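Side-chain contacts in YlmD (Geobacillus stearothermophilus, PDB 6T1B), which catalyses the phosphorolysis of adenosine, inosine and S-methyl-5'-thioadenosine, deaminates adenosine, and carries a catalytic and a probably structural zinc ion: residues 129-134 against 140-145; 109-114 against 155-160; 193-198 against 205-210; 147-152 against 220-225. All blocks are in the same frame, centred on the assembly; numbering follows the deposited sequence.

Contact 1. Residues 129-134 against 140-145. With NOS (inosine), chain B.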
loop_
_atom_site.group_PDB
_atom_site.type_symbol
_atom_site.label_atom_id
_atom_site.label_comp_id
_atom_site.label_asym_id
_atom_site.label_seq_id
_atom_site.Cartn_x
_atom_site.Cartn_y
_atom_site.Cartn_z
ATOM N N ILE A 129 -0.948 3.126 -0.314
ATOM C CA ILE A 129 -0.862 4.576 -0.168
ATOM C C ILE A 129 0.313 4.867 0.759
ATOM O O ILE A 129 0.292 4.493 1.938
ATOM C CB ILE A 129 -2.167 5.192 0.358
ATOM C CG1 ILE A 129 -3.395 4.726 -0.413
ATOM C CG2 ILE A 129 -2.041 6.713 0.258
ATOM C CD1 ILE A 129 -4.679 5.244 0.164
ATOM N N TYR A 130 1.353 5.498 0.213
ATOM C CA TYR A 130 2.555 5.836 0.949
ATOM C C TYR A 130 2.491 7.305 1.351
ATOM O O TYR A 130 2.179 8.164 0.522
ATOM C CB TYR A 130 3.794 5.660 0.058
ATOM C CG TYR A 130 4.019 4.284 -0.573
ATOM C CD1 TYR A 130 3.222 3.836 -1.621
ATOM C CD2 TYR A 130 5.076 3.474 -0.165
ATOM C CE1 TYR A 130 3.448 2.598 -2.220
ATOM C CE2 TYR A 130 5.306 2.256 -0.749
ATOM C CZ TYR A 130 4.482 1.813 -1.777
ATOM O OH TYR A 130 4.721 0.600 -2.405
ATOM N N PHE A 131 2.859 7.599 2.608
ATOM C CA PHE A 131 2.812 8.943 3.147
ATOM C C PHE A 131 4.189 9.326 3.684
ATOM O O PHE A 131 4.869 8.492 4.303
ATOM C CB PHE A 131 1.843 9.014 4.326
ATOM C CG PHE A 131 0.412 8.696 4.008
ATOM C CD1 PHE A 131 -0.029 7.396 3.875
ATOM C CD2 PHE A 131 -0.520 9.703 3.914
ATOM C CE1 PHE A 131 -1.368 7.145 3.639
ATOM C CE2 PHE A 131 -1.846 9.447 3.662
ATOM C CZ PHE A 131 -2.268 8.174 3.537
ATOM N N VAL A 132 4.566 10.579 3.509
ATOM C CA VAL A 132 5.786 11.073 4.114
ATOM C C VAL A 132 5.569 12.525 4.486
ATOM O O VAL A 132 4.940 13.290 3.751
ATOM C CB VAL A 132 7.008 10.889 3.184
ATOM C CG1 VAL A 132 6.902 11.705 1.922
ATOM C CG2 VAL A 132 8.311 11.161 3.937
ATOM N N ALA A 133 6.068 12.898 5.650
ATOM C CA ALA A 133 6.236 14.305 6.015
ATOM C C ALA A 133 7.735 14.453 6.257
ATOM O O ALA A 133 8.232 14.212 7.379
ATOM C CB ALA A 133 5.406 14.667 7.241
ATOM N N PRO A 134 8.510 14.844 5.234
ATOM C CA PRO A 134 9.977 14.775 5.358
ATOM C C PRO A 134 10.537 15.633 6.467
ATOM O O PRO A 134 11.496 15.235 7.138
ATOM C CB PRO A 134 10.474 15.254 3.987
ATOM C CG PRO A 134 9.361 15.025 3.066
ATOM C CD PRO A 134 8.094 15.227 3.866
ATOM N N GLY A 140 4.263 6.769 6.512
ATOM C CA GLY A 140 3.075 5.970 6.733
ATOM C C GLY A 140 2.776 5.130 5.517
ATOM O O GLY A 140 3.221 5.436 4.400
ATOM N N LEU A 141 1.975 4.091 5.743
ATOM C CA LEU A 141 1.596 3.210 4.653
ATOM C C LEU A 141 0.228 2.641 4.968
ATOM O O LEU A 141 -0.008 2.111 6.067
ATOM C CB LEU A 141 2.635 2.084 4.508
ATOM C CG LEU A 141 2.434 1.065 3.394
ATOM C CD1 LEU A 141 2.296 1.689 2.030
ATOM C CD2 LEU A 141 3.619 0.082 3.438
ATOM N N ALA A 142 -0.674 2.709 3.995
ATOM C CA ALA A 142 -2.033 2.214 4.149
ATOM C C ALA A 142 -2.437 1.328 2.986
ATOM O O ALA A 142 -1.981 1.514 1.855
ATOM C CB ALA A 142 -3.031 3.378 4.280
ATOM N N HIS A 143 -3.313 0.373 3.301
ATOM C CA HIS A 143 -3.862 -0.618 2.387
ATOM C C HIS A 143 -5.321 -0.252 2.170
ATOM O O HIS A 143 -6.123 -0.303 3.105
ATOM C CB HIS A 143 -3.711 -1.987 3.067
ATOM C CG HIS A 143 -4.584 -3.066 2.533
ATOM N ND1 HIS A 143 -5.645 -3.575 3.253
ATOM C CD2 HIS A 143 -4.514 -3.807 1.397
ATOM C CE1 HIS A 143 -6.214 -4.548 2.571
ATOM N NE2 HIS A 143 -5.537 -4.725 1.444
ATOM N N ALA A 144 -5.667 0.120 0.933
ATOM C CA ALA A 144 -7.017 0.561 0.619
ATOM C C ALA A 144 -7.599 -0.211 -0.553
ATOM O O ALA A 144 -7.372 0.134 -1.713
ATOM C CB ALA A 144 -7.041 2.061 0.312
ATOM N N GLY A 145 -8.389 -1.236 -0.260
ATOM C CA GLY A 145 -9.328 -1.771 -1.215
ATOM C C GLY A 145 -10.608 -0.976 -1.152
ATOM O O GLY A 145 -10.677 0.098 -0.549
HETATM N N9 NOS B . -2.816 -11.493 3.227
HETATM C C4 NOS B . -1.979 -10.796 4.016
HETATM N N3 NOS B . -2.072 -9.479 4.691
HETATM C C2 NOS B . -0.987 -9.034 5.519
HETATM N N1 NOS B . 0.189 -9.836 5.706
HETATM C C6 NOS B . 0.332 -11.098 5.087
HETATM O O6 NOS B . 1.345 -11.714 5.272
HETATM C C5 NOS B . -0.847 -11.552 4.202
HETATM N N7 NOS B . -0.986 -12.631 3.497
HETATM C C8 NOS B . -2.178 -12.624 2.905
HETATM C "C5'" NOS B . -3.904 -7.666 1.593
HETATM O "O5'" NOS B . -4.002 -7.118 0.281
HETATM C "C4'" NOS B . -4.714 -8.932 1.714
HETATM O "O4'" NOS B . -3.805 -10.054 1.726
HETATM C "C1'" NOS B . -4.105 -10.913 2.807
HETATM C "C2'" NOS B . -4.853 -10.071 3.836
HETATM O "O2'" NOS B . -5.737 -10.884 4.595
HETATM C "C3'" NOS B . -5.589 -9.053 2.963
HETATM O "O3'" NOS B . -6.872 -9.582 2.588
#

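Contact 2. Residues 109-114 against 155-160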
loop_
_atom_site.group_PDB
_atom_site.type_symbol
_atom_site.label_atom_id
_atom_site.label_comp_id
_atom_site.label_asym_id
_atom_site.label_seq_id
_atom_site.Cartn_x
_atom_site.Cartn_y
_atom_site.Cartn_z
ATOM N N GLY A 109 -3.395 0.195 8.233
ATOM C CA GLY A 109 -2.345 1.148 7.963
ATOM C C GLY A 109 -1.492 1.319 9.197
ATOM O O GLY A 109 -1.924 1.063 10.326
ATOM N N LEU A 110 -0.272 1.796 8.962
ATOM C CA LEU A 110 0.701 1.997 10.015
ATOM C C LEU A 110 1.424 3.305 9.749
ATOM O O LEU A 110 1.553 3.725 8.593
ATOM C CB LEU A 110 1.772 0.903 10.028
ATOM C CG LEU A 110 1.281 -0.513 10.267
ATOM C CD1 LEU A 110 2.401 -1.515 10.055
ATOM C CD2 LEU A 110 0.654 -0.637 11.634
ATOM N N TYR A 111 1.923 3.934 10.808
ATOM C CA TYR A 111 2.843 5.041 10.596
ATOM C C TYR A 111 3.863 5.078 11.717
ATOM O O TYR A 111 3.639 4.520 12.792
ATOM C CB TYR A 111 2.158 6.399 10.460
ATOM C CG TYR A 111 1.507 6.991 11.682
ATOM C CD1 TYR A 111 2.195 7.881 12.496
ATOM C CD2 TYR A 111 0.178 6.733 11.969
ATOM C CE1 TYR A 111 1.582 8.473 13.582
ATOM C CE2 TYR A 111 -0.428 7.327 13.047
ATOM C CZ TYR A 111 0.263 8.184 13.844
ATOM O OH TYR A 111 -0.378 8.771 14.915
ATOM N N THR A 112 4.986 5.755 11.474
ATOM C CA THR A 112 5.997 5.916 12.505
ATOM C C THR A 112 6.775 7.200 12.265
ATOM O O THR A 112 6.958 7.631 11.117
ATOM C CB THR A 112 6.957 4.719 12.537
ATOM O OG1 THR A 112 7.863 4.817 13.637
ATOM C CG2 THR A 112 7.767 4.618 11.246
ATOM N N ASP A 113 7.250 7.787 13.349
ATOM C CA ASP A 113 8.163 8.914 13.259
ATOM C C ASP A 113 9.589 8.540 13.653
ATOM O O ASP A 113 10.442 9.410 13.791
ATOM C CB ASP A 113 7.640 10.132 14.032
ATOM C CG ASP A 113 7.591 9.914 15.527
ATOM O OD1 ASP A 113 7.978 8.834 15.982
ATOM O OD2 ASP A 113 7.153 10.839 16.251
ATOM N N GLU A 114 9.883 7.244 13.751
ATOM C CA GLU A 114 11.205 6.772 14.121
ATOM C C GLU A 114 11.917 6.188 12.914
ATOM O O GLU A 114 11.282 5.628 12.020
ATOM C CB GLU A 114 11.114 5.712 15.230
ATOM C CG GLU A 114 10.419 6.224 16.473
ATOM C CD GLU A 114 10.444 5.274 17.648
ATOM O OE1 GLU A 114 9.880 5.655 18.694
ATOM O OE2 GLU A 114 11.010 4.164 17.546
ATOM N N GLY A 155 -7.932 9.495 4.341
ATOM C CA GLY A 155 -8.122 10.702 5.123
ATOM C C GLY A 155 -7.897 10.487 6.607
ATOM O O GLY A 155 -7.549 11.428 7.330
ATOM N N HIS A 156 -8.121 9.265 7.092
ATOM C CA HIS A 156 -7.863 8.956 8.495
ATOM C C HIS A 156 -6.379 9.108 8.815
ATOM O O HIS A 156 -6.028 9.643 9.873
ATOM C CB HIS A 156 -8.367 7.540 8.792
ATOM C CG HIS A 156 -8.343 7.157 10.241
ATOM N ND1 HIS A 156 -8.697 8.017 11.258
ATOM C CD2 HIS A 156 -8.057 5.977 10.837
ATOM C CE1 HIS A 156 -8.594 7.391 12.418
ATOM N NE2 HIS A 156 -8.199 6.154 12.191
ATOM N N MET A 157 -5.496 8.695 7.901
ATOM C CA MET A 157 -4.066 8.893 8.142
ATOM C C MET A 157 -3.768 10.382 8.297
ATOM O O MET A 157 -3.072 10.813 9.234
ATOM C CB MET A 157 -3.255 8.336 6.968
ATOM C CG MET A 157 -1.747 8.372 7.190
ATOM S SD MET A 157 -1.104 7.139 8.340
ATOM C CE MET A 157 -1.242 5.638 7.336
ATOM N N VAL A 158 -4.308 11.193 7.387
ATOM C CA VAL A 158 -4.082 12.634 7.430
ATOM C C VAL A 158 -4.603 13.204 8.739
ATOM O O VAL A 158 -3.928 14.004 9.406
ATOM C CB VAL A 158 -4.742 13.309 6.215
ATOM C CG1 VAL A 158 -4.581 14.818 6.302
ATOM C CG2 VAL A 158 -4.128 12.802 4.955
ATOM N N TRP A 159 -5.819 12.802 9.135
ATOM C CA TRP A 159 -6.408 13.285 10.377
ATOM C C TRP A 159 -5.544 12.933 11.582
ATOM O O TRP A 159 -5.389 13.749 12.503
ATOM C CB TRP A 159 -7.814 12.704 10.545
ATOM C CG TRP A 159 -8.541 13.186 11.755
ATOM C CD1 TRP A 159 -9.215 14.361 11.881
ATOM C CD2 TRP A 159 -8.684 12.500 13.006
ATOM N NE1 TRP A 159 -9.766 14.454 13.135
ATOM C CE2 TRP A 159 -9.459 13.324 13.845
ATOM C CE3 TRP A 159 -8.234 11.273 13.498
ATOM C CZ2 TRP A 159 -9.789 12.964 15.150
ATOM C CZ3 TRP A 159 -8.565 10.915 14.798
ATOM C CH2 TRP A 159 -9.335 11.760 15.608
ATOM N N LEU A 160 -5.007 11.715 11.615
ATOM C CA LEU A 160 -4.162 11.327 12.741
ATOM C C LEU A 160 -2.880 12.145 12.763
ATOM O O LEU A 160 -2.439 12.585 13.830
ATOM C CB LEU A 160 -3.825 9.841 12.685
ATOM C CG LEU A 160 -4.990 8.888 12.956
ATOM C CD1 LEU A 160 -4.606 7.440 12.642
ATOM C CD2 LEU A 160 -5.449 9.002 14.385
#

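Contact 3. Residues 193-198 against 205-210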
loop_
_atom_site.group_PDB
_atom_site.type_symbol
_atom_site.label_atom_id
_atom_site.label_comp_id
_atom_site.label_asym_id
_atom_site.label_seq_id
_atom_site.Cartn_x
_atom_site.Cartn_y
_atom_site.Cartn_z
ATOM N N ASP A 193 -22.019 2.789 -4.234
ATOM C CA ASP A 193 -22.868 3.453 -3.250
ATOM C C ASP A 193 -22.144 3.646 -1.922
ATOM O O ASP A 193 -22.359 4.650 -1.232
ATOM C CB ASP A 193 -24.163 2.662 -3.037
ATOM C CG ASP A 193 -25.114 2.774 -4.207
ATOM O OD1 ASP A 193 -24.964 3.717 -5.010
ATOM O OD2 ASP A 193 -26.023 1.925 -4.319
ATOM N N SER A 194 -21.300 2.687 -1.535
ATOM C CA SER A 194 -20.545 2.836 -0.300
ATOM C C SER A 194 -19.459 3.895 -0.427
ATOM O O SER A 194 -19.028 4.456 0.589
ATOM C CB SER A 194 -19.907 1.500 0.092
ATOM O OG SER A 194 -18.773 1.229 -0.717
ATOM N N LEU A 195 -18.994 4.164 -1.645
ATOM C CA LEU A 195 -17.966 5.164 -1.858
ATOM C C LEU A 195 -18.518 6.568 -2.003
ATOM O O LEU A 195 -17.819 7.529 -1.642
ATOM C CB LEU A 195 -17.136 4.831 -3.104
ATOM C CG LEU A 195 -16.355 3.526 -3.051
ATOM C CD1 LEU A 195 -15.737 3.202 -4.398
ATOM C CD2 LEU A 195 -15.257 3.590 -1.990
ATOM N N ARG A 196 -19.732 6.728 -2.533
ATOM C CA ARG A 196 -20.256 8.069 -2.768
ATOM C C ARG A 196 -20.183 8.961 -1.534
ATOM O O ARG A 196 -19.784 10.131 -1.680
ATOM C CB ARG A 196 -21.692 8.020 -3.317
ATOM C CG ARG A 196 -21.749 7.867 -4.821
ATOM C CD ARG A 196 -22.948 8.570 -5.449
ATOM N NE ARG A 196 -23.207 8.011 -6.774
ATOM C CZ ARG A 196 -23.697 6.792 -6.970
ATOM N NH1 ARG A 196 -23.983 6.028 -5.924
ATOM N NH2 ARG A 196 -23.890 6.337 -8.199
ATOM N N PRO A 197 -20.515 8.488 -0.330
ATOM C CA PRO A 197 -20.518 9.388 0.834
ATOM C C PRO A 197 -19.159 9.927 1.209
ATOM O O PRO A 197 -19.089 10.878 1.990
ATOM C CB PRO A 197 -21.082 8.509 1.963
ATOM C CG PRO A 197 -21.827 7.418 1.270
ATOM C CD PRO A 197 -21.091 7.167 -0.011
ATOM N N THR A 198 -18.072 9.347 0.706
ATOM C CA THR A 198 -16.732 9.738 1.127
ATOM C C THR A 198 -16.133 10.839 0.262
ATOM O O THR A 198 -15.023 11.305 0.550
ATOM C CB THR A 198 -15.793 8.525 1.100
ATOM O OG1 THR A 198 -15.471 8.209 -0.261
ATOM C CG2 THR A 198 -16.436 7.307 1.762
ATOM N N LEU A 205 -16.786 11.763 -10.135
ATOM C CA LEU A 205 -16.834 10.408 -9.585
ATOM C C LEU A 205 -15.765 9.536 -10.226
ATOM O O LEU A 205 -15.625 9.540 -11.460
ATOM C CB LEU A 205 -18.202 9.800 -9.839
ATOM C CG LEU A 205 -19.361 10.571 -9.214
ATOM C CD1 LEU A 205 -20.674 9.867 -9.550
ATOM C CD2 LEU A 205 -19.180 10.710 -7.724
ATOM N N PRO A 206 -15.031 8.785 -9.429
ATOM C CA PRO A 206 -13.933 7.970 -9.969
ATOM C C PRO A 206 -14.383 6.604 -10.472
ATOM O O PRO A 206 -13.743 5.573 -10.205
ATOM C CB PRO A 206 -12.989 7.831 -8.765
ATOM C CG PRO A 206 -13.929 7.820 -7.597
ATOM C CD PRO A 206 -15.034 8.789 -7.955
ATOM N N TRP A 207 -15.498 6.592 -11.189
ATOM C CA TRP A 207 -15.975 5.376 -11.822
ATOM C C TRP A 207 -16.823 5.770 -13.016
ATOM O O TRP A 207 -17.305 6.905 -13.121
ATOM C CB TRP A 207 -16.799 4.508 -10.862
ATOM C CG TRP A 207 -17.956 5.193 -10.227
ATOM C CD1 TRP A 207 -19.182 5.446 -10.781
ATOM C CD2 TRP A 207 -18.006 5.722 -8.899
ATOM N NE1 TRP A 207 -19.987 6.096 -9.873
ATOM C CE2 TRP A 207 -19.286 6.273 -8.710
ATOM C CE3 TRP A 207 -17.090 5.770 -7.849
ATOM C CZ2 TRP A 207 -19.662 6.873 -7.519
ATOM C CZ3 TRP A 207 -17.466 6.371 -6.666
ATOM C CH2 TRP A 207 -18.742 6.910 -6.509
ATOM N N ARG A 208 -17.019 4.806 -13.918
ATOM C CA ARG A 208 -17.815 4.960 -15.127
ATOM C C ARG A 208 -18.723 3.745 -15.263
ATOM O O ARG A 208 -18.265 2.616 -15.089
ATOM C CB ARG A 208 -16.883 5.041 -16.346
ATOM C CG ARG A 208 -17.592 5.157 -17.678
ATOM C CD ARG A 208 -16.602 5.312 -18.831
ATOM N NE ARG A 208 -15.785 6.519 -18.696
ATOM C CZ ARG A 208 -15.164 7.130 -19.705
ATOM N NH1 ARG A 208 -15.264 6.661 -20.943
ATOM N NH2 ARG A 208 -14.445 8.222 -19.478
ATOM N N GLU A 209 -19.996 3.968 -15.527
ATOM C CA GLU A 209 -20.934 2.862 -15.703
ATOM C C GLU A 209 -20.757 2.302 -17.106
ATOM O O GLU A 209 -21.115 2.957 -18.088
ATOM C CB GLU A 209 -22.369 3.330 -15.504
ATOM C CG GLU A 209 -23.330 2.184 -15.263
ATOM C CD GLU A 209 -24.767 2.642 -15.167
ATOM O OE1 GLU A 209 -25.050 3.801 -15.546
ATOM O OE2 GLU A 209 -25.615 1.842 -14.716
ATOM N N THR A 210 -20.217 1.085 -17.210
ATOM C CA THR A 210 -19.902 0.527 -18.517
ATOM C C THR A 210 -21.030 -0.312 -19.084
ATOM O O THR A 210 -21.084 -0.528 -20.295
ATOM C CB THR A 210 -18.654 -0.337 -18.407
ATOM O OG1 THR A 210 -18.812 -1.250 -17.312
ATOM C CG2 THR A 210 -17.434 0.525 -18.147
#

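Contact 4. Residues 147-152 against 220-225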
loop_
_atom_site.group_PDB
_atom_site.type_symbol
_atom_site.label_atom_id
_atom_site.label_comp_id
_atom_site.label_asym_id
_atom_site.label_seq_id
_atom_site.Cartn_x
_atom_site.Cartn_y
_atom_site.Cartn_z
ATOM N N ARG A 147 -13.291 -1.475 0.504
ATOM C CA ARG A 147 -13.867 -1.337 1.838
ATOM C C ARG A 147 -13.111 -0.292 2.653
ATOM O O ARG A 147 -13.726 0.570 3.309
ATOM C CB ARG A 147 -13.852 -2.676 2.563
ATOM C CG ARG A 147 -14.787 -3.675 1.982
ATOM C CD ARG A 147 -14.941 -4.828 2.936
ATOM N NE ARG A 147 -15.620 -5.932 2.285
ATOM C CZ ARG A 147 -16.926 -6.153 2.338
ATOM N NH1 ARG A 147 -17.422 -7.191 1.689
ATOM N NH2 ARG A 147 -17.724 -5.348 3.032
ATOM N N GLY A 148 -11.783 -0.348 2.616
ATOM C CA GLY A 148 -10.987 0.628 3.344
ATOM C C GLY A 148 -11.159 2.026 2.783
ATOM O O GLY A 148 -11.159 3.011 3.527
ATOM N N THR A 149 -11.315 2.131 1.463
ATOM C CA THR A 149 -11.598 3.423 0.842
ATOM C C THR A 149 -12.961 3.939 1.277
ATOM O O THR A 149 -13.111 5.120 1.613
ATOM C CB THR A 149 -11.517 3.290 -0.680
ATOM O OG1 THR A 149 -10.217 2.802 -1.058
ATOM C CG2 THR A 149 -11.710 4.622 -1.365
ATOM N N ALA A 150 -13.963 3.062 1.319
ATOM C CA ALA A 150 -15.291 3.462 1.792
ATOM C C ALA A 150 -15.231 3.897 3.254
ATOM O O ALA A 150 -16.024 4.747 3.685
ATOM C CB ALA A 150 -16.278 2.304 1.616
ATOM N N GLY A 151 -14.304 3.327 4.024
ATOM C CA GLY A 151 -14.058 3.682 5.403
ATOM C C GLY A 151 -13.210 4.907 5.605
ATOM O O GLY A 151 -13.033 5.347 6.747
ATOM N N GLY A 152 -12.689 5.476 4.521
ATOM C CA GLY A 152 -11.910 6.693 4.622
ATOM C C GLY A 152 -10.509 6.519 5.166
ATOM O O GLY A 152 -9.990 7.425 5.830
ATOM N N LYS A 220 -7.503 4.279 -7.277
ATOM C CA LYS A 220 -6.413 5.229 -7.100
ATOM C C LYS A 220 -6.984 6.640 -7.054
ATOM O O LYS A 220 -6.667 7.427 -6.156
ATOM C CB LYS A 220 -5.409 5.123 -8.244
ATOM C CG LYS A 220 -4.610 3.845 -8.298
ATOM C CD LYS A 220 -3.661 3.912 -9.486
ATOM C CE LYS A 220 -2.987 2.597 -9.710
ATOM N NZ LYS A 220 -2.416 2.606 -11.075
ATOM N N GLU A 221 -7.854 6.974 -8.008
ATOM C CA GLU A 221 -8.431 8.310 -8.055
ATOM C C GLU A 221 -9.371 8.543 -6.885
ATOM O O GLU A 221 -9.451 9.656 -6.367
ATOM C CB GLU A 221 -9.138 8.528 -9.397
ATOM C CG GLU A 221 -9.871 9.852 -9.516
ATOM C CD GLU A 221 -8.961 11.078 -9.666
ATOM O OE1 GLU A 221 -7.723 10.967 -9.521
ATOM O OE2 GLU A 221 -9.513 12.155 -9.948
ATOM N N ALA A 222 -10.112 7.523 -6.466
ATOM C CA ALA A 222 -10.971 7.691 -5.300
ATOM C C ALA A 222 -10.146 8.114 -4.086
ATOM O O ALA A 222 -10.543 9.012 -3.332
ATOM C CB ALA A 222 -11.722 6.400 -5.005
ATOM N N ASN A 223 -9.001 7.479 -3.895
ATOM C CA ASN A 223 -8.146 7.817 -2.761
ATOM C C ASN A 223 -7.496 9.179 -2.947
ATOM O O ASN A 223 -7.416 9.960 -1.998
ATOM C CB ASN A 223 -7.141 6.701 -2.545
ATOM C CG ASN A 223 -7.742 5.583 -1.753
ATOM O OD1 ASN A 223 -7.907 5.708 -0.543
ATOM N ND2 ASN A 223 -8.176 4.528 -2.433
ATOM N N ARG A 224 -7.109 9.524 -4.181
ATOM C CA ARG A 224 -6.584 10.857 -4.433
ATOM C C ARG A 224 -7.611 11.917 -4.060
ATOM O O ARG A 224 -7.283 12.919 -3.412
ATOM C CB ARG A 224 -6.176 11.000 -5.899
ATOM C CG ARG A 224 -5.692 12.384 -6.276
ATOM C CD ARG A 224 -5.205 12.443 -7.722
ATOM N NE ARG A 224 -5.054 13.830 -8.115
ATOM C CZ ARG A 224 -6.032 14.570 -8.617
ATOM N NH1 ARG A 224 -7.242 14.062 -8.813
ATOM N NH2 ARG A 224 -5.808 15.843 -8.918
ATOM N N LEU A 225 -8.865 11.737 -4.489
ATOM C CA LEU A 225 -9.896 12.730 -4.204
ATOM C C LEU A 225 -10.114 12.871 -2.705
ATOM O O LEU A 225 -10.307 13.981 -2.196
ATOM C CB LEU A 225 -11.194 12.343 -4.916
ATOM C CG LEU A 225 -11.156 12.419 -6.443
ATOM C CD1 LEU A 225 -12.391 11.736 -7.028
ATOM C CD2 LEU A 225 -11.082 13.838 -6.916
#

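Contact 1. Residues 129-134 against 140-145
Ile-129 and Ala-142 trade backbone hydrogen bonds in both directions, Ile-129 N to Ala-142 O and Ala-142 N to Ile-129 O, each 2.9 Å long. Phe-131 and Gly-140 repeat the exchange, with Phe-131 N 2.8 Å from Gly-140 O. Ile-129 O has a further, weaker visitor in the CA-H of Leu-141. The peptide groups of Tyr-130 and Leu-141 turn outward instead and bond to Ala-175 and Leu-110 of the flanking strands, as expected for a beta hairpin (127-133 with 138-144) in the middle of a six-stranded mixed sheet. This non-hydrogen-bonded pair meets through its side chains: Leu-141 CG, anti to its own N (chi1 -179°), carries CD1 over the centre of the Tyr-130 ring, 4.0 Å from the centroid, a CH-pi contact. The phenol OH is satisfied by Gly-27 O. On the other sheet face Ile-129 CD1 rests 4.0 Å from Ala-144 CB. His-143 turns away from the partner strand: NE2 binds the catalytic zinc with His-81 and Cys-126 and lies 3.1 Å from inosine O5', while ND1 is hydrogen-bonded to Asp-108 OD2, which fixes the ring's rotation. A leucine replacing His-143 would probably leave the zinc short of a ligand and the Asp-108 carboxylate without its imidazole partner.

Contact 2. Residues 109-114 against 155-160
Met-157 reaches out from its helix to Tyr-111 and places SD 3.9 Å from Tyr-111 CD2 and 4.0 Å from Tyr-111 CB. The sulfur lies 4.9 Å from the ring centroid and 55° off the ring normal, an oblique Met-aromatic contact. The two side chains run antiparallel alongside one another, and the methyl CE travels on to the strand backbone, 3.6 Å from Leu-110 O. Gly-109, having no side chain, puts nothing in the way of that methyl. Further along the ring, Leu-160 CD1 meets Tyr-111 CE2 at 4.2 Å, again obliquely.

Torsions explain the reach. Met-157 leaves the helix with CG anti to the backbone N (chi1 -174°) and then bends at both following bonds, which hooks the thioether toward the strand. The Tyr-111 hydroxyl is hydrogen-bonded to Glu-165 OE2 and its ring packs edge-to-face with Trp-161, so the phenol is steadied at the far end too. Leu-160 CD1 also lies 3.8 Å above the plane of the His-156 ring, offset toward its rim, within the same helix.

Strand 109-112 runs between 85-87 and 138-144, and helix 153-163 passes over it at 10.1 Å between the axes of the short segments, inclined by 27°. That helix belongs to the beta-alpha-beta crossover from strand 138-144 to the parallel strand 173-176, whereas on the sheet's other side Leu-110 packs on Leu-119 and Leu-121 of strand 118-123.

Contact 3. Residues 193-198 against 205-210
Arg-196 and Leu-205 form the closest CA pair of the two segments, 8.0 Å apart, where helix 189-195 runs into a 3-10 turn facing the chain that leads into strand 207-209. No hydrogen bond crosses the gap, and the work falls to the indole of Trp-207. Its outer rim points at Arg-196: CZ2 is 3.6 Å from Arg-196 CG, and NE too meets the ring at its edge, in plane. The guanidinium stands almost perpendicular to the indole, 89° between planes, and so offers a face to CZ2; this is an edge of the ring against a flat cation, not a stack of two faces. What holds the guanidinium in that attitude is Asp-193, one turn back, whose OD1 receives NH1 at 2.7 Å in a salt bridge lying within the guanidinium plane. Trp-207 belongs to a small three-stranded antiparallel sheet (186-187, 214-217, 207-211), whose strand 186-187 follows Cys-183 and Cys-184, ligands of the second, probably structural zinc. Within this sheet it also packs on Tyr-215 and Leu-217. Leu-195 CB approaches the indole obliquely, 3.9 Å from CZ3 of Trp-207, while Leu-205 CB lies over one face, 3.8 Å above the plane of the Trp-207 ring. Leu-195 O accepts two bonds from Thr-198, one from its N and one from OG1 at 2.8 Å.

Contact 4. Residues 147-152 against 220-225
Thr-149 and Asn-223 join two helices, 146-150 and 219-229, on the side of the central sheet where strand 138-144 leaves the catalytic zinc site. Asn-223 ND2 donates to Thr-149 OG1 at 3.0 Å with an N-H...O angle of 158°, the hydroxyl lying slightly out of the amide plane. ND2 is also hydrogen-bonded to Leu-219 O, one turn back in its own helix, so it is gripped twice. OG1, set beside the backbone N of Thr-149 (chi1 -57°), is likewise hydrogen-bonded to Gly-145 O, and the bonds thus run from Leu-219 O through ND2 and OG1 to Gly-145 O, the N-cap of the short helix. Were Asn-223 an alanine, Thr-149 OG1 would probably lose its donor and a gap would be likely to open between the helices. Beside this polar pair, Thr-149 CG2 packs against Ala-222 CB at 4.1 Å. The short helix ends in a Schellman motif: Gly-152 takes a positive phi of 75°, and Gly-152 N bonds to Thr-149 O at 3.0 Å. Gly-152 is then the N-cap of helix 153-163. Thr-149 O has a second donor in Gln-226 NE2 of the opposing helix.

Contact 1 is the hub. Contact 2, the two centres about 7 Å apart, extends the same sheet, and Phe-131 CZ packs 3.6 Å from Met-157 CB. Contact 4 adjoins the hairpin's other end, where Asn-223 OD1 is 3.3 Å from Ile-129 CD1 and Ala-144 CB is 3.5 Å from Thr-149 OG1. Contact 3 lies farthest out, touching contact 4 alone, for example through Pro-206 CG, 3.7 Å from Ala-222 CB. Of the four, contact 1 enters the active site directly, through His-143; the side chains of Thr-149 and Leu-195 stay about 9 Å and 13 Å from a bound zinc, and that of Leu-110 about 9 Å from inosine.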